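Long-range contact in agmatinase (Deinococcus radiodurans, PDB 1WOH), which probably hydrolyses agmatine to putrescine and urea, as a two-manganese enzyme of the arginase family: residues 85-89 with 99-103. Numbering follows the deposited sequence.
Sequences DVILP and RITEA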
# COMPACT_ATOMS: atom_id res chain seq x y z
N ASP A 85 8.47 -8.10 25.85
CA ASP A 85 7.40 -9.01 25.44
C ASP A 85 7.52 -10.39 26.06
O ASP A 85 8.62 -10.85 26.38
CB ASP A 85 7.40 -9.22 23.92
CG ASP A 85 7.03 -7.99 23.14
OD1 ASP A 85 6.50 -7.02 23.72
OD2 ASP A 85 7.27 -8.00 21.91
N VAL A 86 6.38 -11.05 26.21
CA VAL A 86 6.36 -12.41 26.72
C VAL A 86 7.05 -13.22 25.62
O VAL A 86 6.83 -12.96 24.43
CB VAL A 86 4.91 -12.91 26.90
CG1 VAL A 86 4.89 -14.34 27.41
CG2 VAL A 86 4.15 -11.99 27.86
N ILE A 87 7.91 -14.16 26.00
CA ILE A 87 8.59 -15.00 25.01
C ILE A 87 7.62 -16.11 24.64
O ILE A 87 7.39 -17.03 25.41
CB ILE A 87 9.88 -15.61 25.56
CG1 ILE A 87 10.87 -14.49 25.89
CG2 ILE A 87 10.49 -16.55 24.52
CD1 ILE A 87 12.16 -14.98 26.51
N LEU A 88 7.05 -15.99 23.45
CA LEU A 88 6.07 -16.95 22.98
C LEU A 88 6.64 -18.05 22.10
O LEU A 88 7.59 -17.82 21.35
CB LEU A 88 4.98 -16.23 22.19
CG LEU A 88 4.26 -15.11 22.94
CD1 LEU A 88 3.44 -14.28 21.96
CD2 LEU A 88 3.38 -15.72 24.02
N PRO A 89 6.08 -19.26 22.20
CA PRO A 89 6.55 -20.37 21.38
C PRO A 89 5.75 -20.25 20.09
O PRO A 89 4.94 -19.34 19.95
CB PRO A 89 6.11 -21.58 22.17
CG PRO A 89 4.77 -21.14 22.70
CD PRO A 89 5.07 -19.71 23.18
N ARG A 99 2.97 -18.88 29.83
CA ARG A 99 4.03 -17.88 29.83
C ARG A 99 3.49 -16.47 29.99
O ARG A 99 4.11 -15.63 30.65
CB ARG A 99 4.87 -17.99 28.55
CG ARG A 99 5.74 -19.23 28.55
CD ARG A 99 6.82 -19.13 27.50
NE ARG A 99 7.56 -20.39 27.38
CZ ARG A 99 8.26 -20.72 26.31
NH1 ARG A 99 8.31 -19.89 25.28
NH2 ARG A 99 8.89 -21.88 26.26
N ILE A 100 2.34 -16.21 29.39
CA ILE A 100 1.70 -14.89 29.48
C ILE A 100 1.27 -14.61 30.92
O ILE A 100 1.50 -13.52 31.45
CB ILE A 100 0.47 -14.81 28.55
CG1 ILE A 100 0.93 -14.90 27.09
CG2 ILE A 100 -0.29 -13.52 28.78
CD1 ILE A 100 -0.18 -15.15 26.09
N THR A 101 0.65 -15.59 31.56
CA THR A 101 0.21 -15.44 32.94
C THR A 101 1.39 -15.22 33.89
O THR A 101 1.33 -14.37 34.78
CB THR A 101 -0.57 -16.67 33.43
OG1 THR A 101 -1.74 -16.85 32.61
CG2 THR A 101 -1.00 -16.50 34.89
N GLU A 102 2.45 -15.99 33.69
CA GLU A 102 3.63 -15.87 34.55
C GLU A 102 4.28 -14.49 34.40
O GLU A 102 4.61 -13.85 35.40
CB GLU A 102 4.64 -16.97 34.22
CG GLU A 102 5.95 -16.88 35.02
CD GLU A 102 5.73 -16.89 36.53
OE1 GLU A 102 6.72 -16.71 37.28
OE2 GLU A 102 4.58 -17.09 36.98
N ALA A 103 4.46 -14.04 33.16
CA ALA A 103 5.07 -12.75 32.93
C ALA A 103 4.19 -11.64 33.49
O ALA A 103 4.69 -10.68 34.08
CB ALA A 103 5.30 -12.53 31.44
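Arg-99 and Val-86 carry most of this contact, which packs the loop leaving strand 80-85, outermost of the parallel sheet within this chain, against helix 93-108 in the alpha/beta fold of the arginase family. Arg-99 NH1 donates to Ile-87 O at 3.0 Å. The bond is nearly straight (163°) and leaves the guanidinium edge-on, while NH1 approaches the carbonyl from 48° above its plane. The chain of Arg-99, extended from CG to NE, carries the guanidinium past the ring of Pro-89, whose CD is 3.9 Å from Arg-99 NH1. The two methyls of Val-86 divide their partners: CG1, anti to the backbone N (chi1 179°), lies 3.6 Å from Arg-99 O, and CG2 meets Ala-103 CB. Ile-100 CG1 lies 4.0 Å from both Val-86 CG1 and Leu-88 CD2. Behind them, Leu-34 and Val-36 of strand 31-36 back the apolar layer. Without the guanidinium, as with an alanine here, Ile-87 O would probably lose this donor and Asp-154 of the third subunit its charged mate. The one guanidinium thus serves two partners, the loop carbonyl through NH1 and another subunit through Arg-99 NH2, which forms a salt bridge with OD2 of that Asp-154.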